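Local coordinates for endoglucanase (Thermotoga maritima, PDB 2FVG), which probably acts as a metal-dependent aminopeptidase of the M42 family, despite its name, binding two divalent metal cations per subunit, at residues 188-193 / 209-214; 231-236 / 303-308; 269-274 / 322-327. All coordinates share one frame; numbering follows the deposited sequence.

In the fold
Interactions 1 and 3 are buried and wholly apolar across their segments, whereas interaction 2 lies at the surface and is ionic. Interactions 1 and 2 both reach the large mixed sheet, through strands 187-194 and 297-306, but on opposite sides of the chain's centre, with their own centres about 33 Å apart. Interaction 3 sets the loop 269-274 on helix 316-332, which itself packs on strand 297-306. It also adjoins interaction 2: Gln274, at the end of its loop, touches Pro303. In the core, methyl groups meet a ring or a helix backbone; at the surface, a carboxylate is gripped by a guanidinium that extends from the sheet.

Interaction 1: 188-193 / 209-214; sequences DTYFVF and EQLKPT
A beta-alpha-beta crossover places Leu211, the last residue of helix 205-211, against Tyr190 and Val192 of strand 187-194. The two strand residues are two apart and so project from the same side of the sheet, each with its CB turned toward the helix end. Leu211 meets them with both branches of its fork. Leu211 CD2 lies over one face of the Tyr190 ring, 3.9 Å from the ring centroid and 23° off the normal, a CH-pi contact displaced toward the rim. The closest approach is at that rim, where Leu211 CD2 is 3.6 Å from Tyr190 CE2. The other methyl, Leu211 CD1, sits over the root of the same side chain, 3.9 Å from Tyr190 CG, and also reaches Val192, whose CG2 lies 4.1 Å away. With CG anti to the carbonyl carbon (chi1 -67°) and the ring turned by chi2 of 86°, Tyr190 offers a face to Leu211, and strand 43-47 adds Ile44 and Leu46 to its surroundings. No hydrogen bond joins the two segments. The carbonyl of Leu211 is instead bonded to Lys55 NZ, just where the chain leaves the helix and Lys212 takes up a positive phi. Phe191 and Phe193 project to the reverse side of the strand, where both pack on helix 166-180. Strand 187-194 is thus sandwiched between helices, and the chain runs on from helix 205-211 into strand 215-224, which is separated from strand 187-194 by strand 55-61. A mixed sheet with parallel central strands, covered by helices on both faces, is typical of the alpha/beta core of zinc exopeptidases.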
# COMPACT_ATOMS: atom_id res chain seq x y z
N ASP A 188 15.86 -1.21 -17.84
CA ASP A 188 14.45 -1.45 -17.98
C ASP A 188 13.87 -1.56 -16.60
O ASP A 188 14.30 -2.39 -15.81
CB ASP A 188 14.18 -2.73 -18.76
CG ASP A 188 14.33 -2.57 -20.26
OD1 ASP A 188 14.78 -1.49 -20.75
OD2 ASP A 188 13.97 -3.54 -20.96
N THR A 189 12.90 -0.70 -16.29
CA THR A 189 12.35 -0.69 -14.94
C THR A 189 10.87 -0.98 -14.97
O THR A 189 10.13 -0.30 -15.64
CB THR A 189 12.63 0.67 -14.24
OG1 THR A 189 14.04 0.85 -14.14
CG2 THR A 189 12.02 0.70 -12.82
N TYR A 190 10.46 -2.02 -14.26
CA TYR A 190 9.05 -2.36 -14.15
C TYR A 190 8.48 -1.82 -12.84
O TYR A 190 9.02 -2.08 -11.77
CB TYR A 190 8.85 -3.87 -14.18
CG TYR A 190 9.21 -4.49 -15.51
CD1 TYR A 190 10.51 -4.86 -15.81
CD2 TYR A 190 8.22 -4.72 -16.47
CE1 TYR A 190 10.83 -5.43 -17.04
CE2 TYR A 190 8.53 -5.30 -17.70
CZ TYR A 190 9.84 -5.64 -17.98
OH TYR A 190 10.14 -6.20 -19.22
N PHE A 191 7.44 -1.01 -12.94
CA PHE A 191 6.73 -0.51 -11.77
C PHE A 191 5.54 -1.43 -11.61
O PHE A 191 4.67 -1.50 -12.47
CB PHE A 191 6.32 0.95 -11.95
CG PHE A 191 7.48 1.89 -12.01
CD1 PHE A 191 8.17 2.10 -13.19
CD2 PHE A 191 7.92 2.53 -10.85
CE1 PHE A 191 9.26 2.96 -13.23
CE2 PHE A 191 9.00 3.41 -10.88
CZ PHE A 191 9.67 3.62 -12.06
N VAL A 192 5.52 -2.18 -10.52
CA VAL A 192 4.45 -3.16 -10.32
C VAL A 192 3.54 -2.78 -9.15
O VAL A 192 4.02 -2.43 -8.08
CB VAL A 192 5.03 -4.59 -10.19
CG1 VAL A 192 3.91 -5.65 -10.06
CG2 VAL A 192 5.87 -4.92 -11.44
N PHE A 193 2.21 -2.90 -9.36
CA PHE A 193 1.23 -2.55 -8.34
C PHE A 193 0.52 -3.88 -8.11
O PHE A 193 -0.20 -4.38 -8.98
CB PHE A 193 0.30 -1.45 -8.84
CG PHE A 193 1.04 -0.18 -9.24
CD1 PHE A 193 1.62 -0.06 -10.49
CD2 PHE A 193 1.13 0.88 -8.34
CE1 PHE A 193 2.35 1.15 -10.85
CE2 PHE A 193 1.85 2.09 -8.69
CZ PHE A 193 2.45 2.20 -9.94
N GLU A 209 8.94 -14.88 -12.04
CA GLU A 209 9.16 -15.83 -13.12
C GLU A 209 8.86 -15.20 -14.47
O GLU A 209 9.54 -15.49 -15.44
CB GLU A 209 8.34 -17.11 -12.93
N GLN A 210 7.84 -14.34 -14.53
CA GLN A 210 7.49 -13.69 -15.79
C GLN A 210 8.44 -12.54 -16.15
O GLN A 210 8.75 -12.37 -17.32
CB GLN A 210 6.00 -13.26 -15.87
CG GLN A 210 5.53 -12.16 -14.87
CD GLN A 210 4.09 -11.62 -15.09
OE1 GLN A 210 3.21 -11.76 -14.21
NE2 GLN A 210 3.84 -11.02 -16.26
N LEU A 211 8.92 -11.77 -15.17
CA LEU A 211 9.79 -10.62 -15.49
C LEU A 211 11.28 -10.89 -15.34
O LEU A 211 12.09 -10.17 -15.91
CB LEU A 211 9.42 -9.39 -14.66
CG LEU A 211 7.98 -8.86 -14.77
CD1 LEU A 211 7.80 -7.71 -13.79
CD2 LEU A 211 7.63 -8.43 -16.19
N LYS A 212 11.64 -11.90 -14.56
CA LYS A 212 13.05 -12.23 -14.34
C LYS A 212 13.91 -10.98 -14.06
O LYS A 212 14.82 -10.68 -14.83
CB LYS A 212 13.60 -13.07 -15.51
CG LYS A 212 13.00 -14.47 -15.59
CD LYS A 212 13.62 -15.32 -16.70
N PRO A 213 13.62 -10.24 -12.97
CA PRO A 213 14.40 -9.04 -12.67
C PRO A 213 15.78 -9.35 -12.10
O PRO A 213 15.97 -10.39 -11.47
CB PRO A 213 13.54 -8.31 -11.62
CG PRO A 213 12.66 -9.39 -10.99
CD PRO A 213 12.53 -10.49 -12.00
N THR A 214 16.74 -8.45 -12.31
CA THR A 214 18.08 -8.59 -11.72
C THR A 214 17.93 -8.35 -10.21
O THR A 214 18.53 -9.05 -9.38
CB THR A 214 19.08 -7.59 -12.35
OG1 THR A 214 19.17 -7.86 -13.75
CG2 THR A 214 20.46 -7.71 -11.76

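Interaction 2: 231-236 / 303-308; sequences EERKWA and PARYIH
Glu231 and Arg305 form the heart of a surface salt-bridge network, which also includes Arg233 and ties the loop after strand 215-224 to the far end of strand 297-306. Arg305 approaches the carboxylate side-on, using NE and NH2. Arg305 NE donates to the syn lone pair of Glu231 OE2 at 2.9 Å, with an N-H...O angle of 157°. Arg305 NH2 is shared between both oxygens, 3.2 Å from Glu231 OE1 and 3.1 Å from Glu231 OE2, meeting each on its syn side but tilted out of the carboxylate plane. OE2 therefore accepts two bonds and OE1 one. The two flat groups are 26° from coplanar, in keeping with that tilt. Arg305 gets there by extension: CG is anti to the backbone N (chi1 178°) and the chain runs straight to NE. A leucine here would probably leave the Glu231 carboxylate without its main cationic partner and the loop without its ionic tie to the strand. Arg233 supplies a second positive charge, with Arg233 NE 3.8 Å from Glu231 OE1 in a long salt bridge. Arg233 NE also lies 3.5 Å from Arg305 NH2, the carboxylate being shared between the two guanidinium groups. Arg305 is paired through its backbone with Ile313 of strand 312-315, while its neighbours Ala304 and Tyr306 pair with strand 215-224; the chain leads on to His308, a predicted ligand of the second zinc. Within the loop, Glu232 OE2 accepts the backbone N-H groups of Lys234 and Trp235, each at 2.8 Å, from opposite faces of its carboxylate.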
# COMPACT_ATOMS: atom_id res chain seq x y z
N GLU A 231 3.02 1.38 23.53
CA GLU A 231 3.67 2.01 22.38
C GLU A 231 5.08 2.54 22.67
O GLU A 231 5.36 3.01 23.78
CB GLU A 231 2.80 3.13 21.81
CG GLU A 231 3.35 3.78 20.55
CD GLU A 231 2.62 5.05 20.13
OE1 GLU A 231 1.80 5.56 20.92
OE2 GLU A 231 2.88 5.53 19.00
N GLU A 232 5.94 2.48 21.65
CA GLU A 232 7.30 2.98 21.76
C GLU A 232 7.45 4.29 20.98
O GLU A 232 7.45 4.30 19.74
CB GLU A 232 8.30 1.93 21.28
CG GLU A 232 9.74 2.40 21.36
CD GLU A 232 10.13 2.92 22.75
OE1 GLU A 232 9.92 2.20 23.76
OE2 GLU A 232 10.67 4.05 22.82
N ARG A 233 7.57 5.40 21.72
CA ARG A 233 7.68 6.74 21.12
C ARG A 233 9.12 7.22 20.92
O ARG A 233 9.34 8.30 20.37
CB ARG A 233 6.89 7.78 21.93
CG ARG A 233 5.38 7.56 21.98
CD ARG A 233 4.73 8.59 22.87
NE ARG A 233 3.30 8.33 23.04
CZ ARG A 233 2.48 9.08 23.79
NH1 ARG A 233 2.93 10.14 24.44
NH2 ARG A 233 1.20 8.75 23.88
N LYS A 234 10.10 6.43 21.37
CA LYS A 234 11.50 6.83 21.23
C LYS A 234 12.33 5.87 20.34
O LYS A 234 13.09 6.33 19.48
CB LYS A 234 12.15 7.04 22.60
CG LYS A 234 13.56 7.61 22.54
CD LYS A 234 14.06 8.03 23.91
CE LYS A 234 15.43 8.70 23.82
NZ LYS A 234 15.89 9.16 25.17
N TRP A 235 12.16 4.56 20.54
CA TRP A 235 12.88 3.55 19.74
C TRP A 235 11.98 2.97 18.63
O TRP A 235 11.63 1.79 18.64
CB TRP A 235 13.48 2.45 20.64
CG TRP A 235 14.10 2.99 21.90
CD1 TRP A 235 13.62 2.85 23.17
CD2 TRP A 235 15.27 3.81 22.00
NE1 TRP A 235 14.43 3.51 24.07
CE2 TRP A 235 15.45 4.11 23.38
CE3 TRP A 235 16.19 4.32 21.08
CZ2 TRP A 235 16.52 4.89 23.85
CZ3 TRP A 235 17.27 5.10 21.55
CH2 TRP A 235 17.41 5.38 22.93
N ALA A 236 11.62 3.80 17.67
CA ALA A 236 10.74 3.40 16.58
C ALA A 236 11.11 4.18 15.33
O ALA A 236 11.99 5.04 15.39
CB ALA A 236 9.29 3.66 16.95
N PRO A 303 7.51 6.22 6.80
CA PRO A 303 6.97 6.03 8.17
C PRO A 303 5.51 6.49 8.26
O PRO A 303 5.11 7.42 7.56
CB PRO A 303 7.84 6.98 9.03
CG PRO A 303 9.03 7.29 8.19
CD PRO A 303 8.56 7.24 6.76
N ALA A 304 4.73 5.83 9.10
CA ALA A 304 3.35 6.22 9.36
C ALA A 304 3.15 5.97 10.85
O ALA A 304 3.87 5.17 11.43
CB ALA A 304 2.38 5.35 8.55
N ARG A 305 2.19 6.64 11.47
CA ARG A 305 1.88 6.40 12.87
C ARG A 305 0.37 6.32 13.03
O ARG A 305 -0.34 7.19 12.55
CB ARG A 305 2.44 7.54 13.75
CG ARG A 305 2.12 7.41 15.22
CD ARG A 305 3.04 8.27 16.11
NE ARG A 305 2.81 7.98 17.53
CZ ARG A 305 2.39 8.86 18.46
NH1 ARG A 305 2.21 10.15 18.17
NH2 ARG A 305 2.22 8.45 19.70
N TYR A 306 -0.14 5.30 13.72
CA TYR A 306 -1.60 5.22 13.92
C TYR A 306 -2.13 6.38 14.75
O TYR A 306 -1.43 6.91 15.61
CB TYR A 306 -2.07 3.88 14.52
CG TYR A 306 -1.97 2.69 13.56
CD1 TYR A 306 -2.71 2.66 12.37
CD2 TYR A 306 -1.14 1.60 13.86
CE1 TYR A 306 -2.62 1.56 11.49
CE2 TYR A 306 -1.05 0.50 12.98
CZ TYR A 306 -1.78 0.49 11.80
OH TYR A 306 -1.68 -0.60 10.95
N ILE A 307 -3.34 6.80 14.44
CA ILE A 307 -4.03 7.80 15.25
C ILE A 307 -5.31 7.14 15.77
O ILE A 307 -5.44 6.90 16.98
CB ILE A 307 -4.15 9.21 14.56
CG1 ILE A 307 -4.91 10.19 15.47
CG2 ILE A 307 -4.78 9.12 13.17
CD1 ILE A 307 -4.52 10.13 16.95
N HIS A 308 -6.24 6.81 14.91
CA HIS A 308 -7.40 6.08 15.37
C HIS A 308 -7.73 5.09 14.27
O HIS A 308 -8.51 5.40 13.37
CB HIS A 308 -8.58 7.02 15.69

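Interaction 3: 269-274 / 322-327; sequences NDIPFQ and TKKLIK
Ile271, in the loop between helix 256-268 and strand 274-275, rests the end of its side chain on helix 316-332 at Lys324 and Leu325. Along the helix, Thr322 comes first and turns its CB away from the loop; its side chain packs on Ile300 of strand 297-306, and its hydroxyl is hydrogen-bonded to Thr302 OG1 and to the carbonyl of Asp318, one turn back. Lys323 belongs to another side of the helix, beside helix 166-180. The contact proper begins at Lys324, whose CB lies 3.8 Å from Ile271 CD1. Only the base of this lysine takes part: the CB points toward the loop, but the aliphatic chain then leads away, bending at its last torsion and carrying the ammonium group off from the isoleucine. Leu325 follows and buries rather more than Lys324. Ile271 CD1 rests on its backbone, 3.6 Å from Leu325 N and 3.7 Å from Leu325 CA, and touches the side chain at Leu325 CB, 4.1 Å off. The methyl thus sits on the helix backbone between the bases of two successive side chains. Ile271 reaches this spot because CG1 is anti to its carbonyl carbon and the chain then runs extended to CD1 (chi2 174°). In Leu325, CG is anti to the backbone N (chi1 -173°), and the side chain packs on Ile300 of strand 297-306 and on Thr265. Ile326 turns its CB away from the loop, and its N bonds to Thr322 O at 3.0 Å; the matching bond from Lys327 N to Lys323 O continues the helix. Every close contact between the segments is made by Ile271 CD1 and none is a hydrogen bond, so what joins them here is burial of apolar surface, not directional bonding.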
# COMPACT_ATOMS: atom_id res chain seq x y z
N ASN A 269 22.96 12.19 -1.98
CA ASN A 269 21.96 13.08 -2.56
C ASN A 269 21.29 13.99 -1.53
O ASN A 269 20.33 14.68 -1.85
CB ASN A 269 20.92 12.31 -3.38
CG ASN A 269 21.49 11.75 -4.65
OD1 ASN A 269 21.36 12.35 -5.71
ND2 ASN A 269 22.18 10.63 -4.55
N ASP A 270 21.83 13.97 -0.31
CA ASP A 270 21.33 14.79 0.81
C ASP A 270 19.86 14.48 1.12
O ASP A 270 19.05 15.40 1.39
CB ASP A 270 21.56 16.28 0.54
CG ASP A 270 23.02 16.61 0.29
OD1 ASP A 270 23.90 15.99 0.94
OD2 ASP A 270 23.30 17.50 -0.55
N ILE A 271 19.52 13.20 1.08
CA ILE A 271 18.17 12.74 1.36
C ILE A 271 18.18 12.15 2.77
O ILE A 271 18.96 11.24 3.03
CB ILE A 271 17.70 11.66 0.36
CG1 ILE A 271 17.64 12.22 -1.06
CG2 ILE A 271 16.33 11.15 0.75
CD1 ILE A 271 17.31 11.16 -2.12
N PRO A 272 17.35 12.70 3.68
CA PRO A 272 17.28 12.17 5.04
C PRO A 272 16.73 10.77 5.01
O PRO A 272 15.82 10.46 4.22
CB PRO A 272 16.28 13.10 5.74
CG PRO A 272 16.16 14.30 4.87
CD PRO A 272 16.45 13.85 3.49
N PHE A 273 17.26 9.91 5.87
CA PHE A 273 16.76 8.54 5.93
C PHE A 273 16.96 8.08 7.34
O PHE A 273 17.67 8.74 8.10
CB PHE A 273 17.52 7.61 4.98
CG PHE A 273 19.01 7.44 5.32
CD1 PHE A 273 19.94 8.40 4.93
CD2 PHE A 273 19.47 6.32 6.02
CE1 PHE A 273 21.31 8.25 5.25
CE2 PHE A 273 20.83 6.16 6.33
CZ PHE A 273 21.75 7.13 5.95
N GLN A 274 16.33 6.96 7.70
CA GLN A 274 16.52 6.39 9.03
C GLN A 274 16.58 4.89 8.86
O GLN A 274 16.26 4.39 7.79
CB GLN A 274 15.38 6.77 10.00
CG GLN A 274 13.96 6.35 9.55
CD GLN A 274 12.88 6.93 10.45
OE1 GLN A 274 13.00 6.87 11.67
NE2 GLN A 274 11.84 7.51 9.86
N THR A 322 11.19 9.85 0.10
CA THR A 322 11.03 8.48 -0.39
C THR A 322 10.97 8.52 -1.92
O THR A 322 11.69 7.78 -2.60
CB THR A 322 9.75 7.85 0.12
OG1 THR A 322 9.73 7.94 1.55
CG2 THR A 322 9.68 6.36 -0.28
N LYS A 323 10.13 9.40 -2.46
CA LYS A 323 10.01 9.60 -3.90
C LYS A 323 11.36 10.01 -4.49
O LYS A 323 11.75 9.51 -5.55
CB LYS A 323 8.94 10.65 -4.19
CG LYS A 323 8.82 11.02 -5.67
CD LYS A 323 8.13 12.36 -5.90
CE LYS A 323 9.08 13.55 -5.73
NZ LYS A 323 8.43 14.87 -6.03
N LYS A 324 12.07 10.94 -3.85
CA LYS A 324 13.39 11.36 -4.34
C LYS A 324 14.34 10.18 -4.41
O LYS A 324 15.00 9.98 -5.41
CB LYS A 324 14.02 12.44 -3.46
CG LYS A 324 13.55 13.88 -3.67
CD LYS A 324 14.41 14.80 -2.80
CE LYS A 324 14.01 16.27 -2.89
NZ LYS A 324 12.68 16.54 -2.28
N LEU A 325 14.42 9.42 -3.33
CA LEU A 325 15.30 8.25 -3.25
C LEU A 325 15.01 7.18 -4.31
O LEU A 325 15.93 6.66 -4.92
CB LEU A 325 15.24 7.63 -1.84
CG LEU A 325 16.20 6.50 -1.49
CD1 LEU A 325 17.67 6.89 -1.78
CD2 LEU A 325 16.02 6.08 -0.05
N ILE A 326 13.75 6.85 -4.52
CA ILE A 326 13.37 5.88 -5.54
C ILE A 326 13.78 6.41 -6.93
O ILE A 326 14.30 5.67 -7.74
CB ILE A 326 11.82 5.62 -5.54
CG1 ILE A 326 11.32 4.98 -4.23
CG2 ILE A 326 11.42 4.74 -6.71
CD1 ILE A 326 12.06 3.71 -3.83
N LYS A 327 13.57 7.70 -7.18
CA LYS A 327 13.88 8.23 -8.49
C LYS A 327 15.38 8.14 -8.81
O LYS A 327 15.76 7.76 -9.91
CB LYS A 327 13.36 9.66 -8.65
CG LYS A 327 13.44 10.14 -10.06
CD LYS A 327 13.00 11.57 -10.19
CE LYS A 327 13.08 11.96 -11.65
NZ LYS A 327 12.51 13.31 -11.91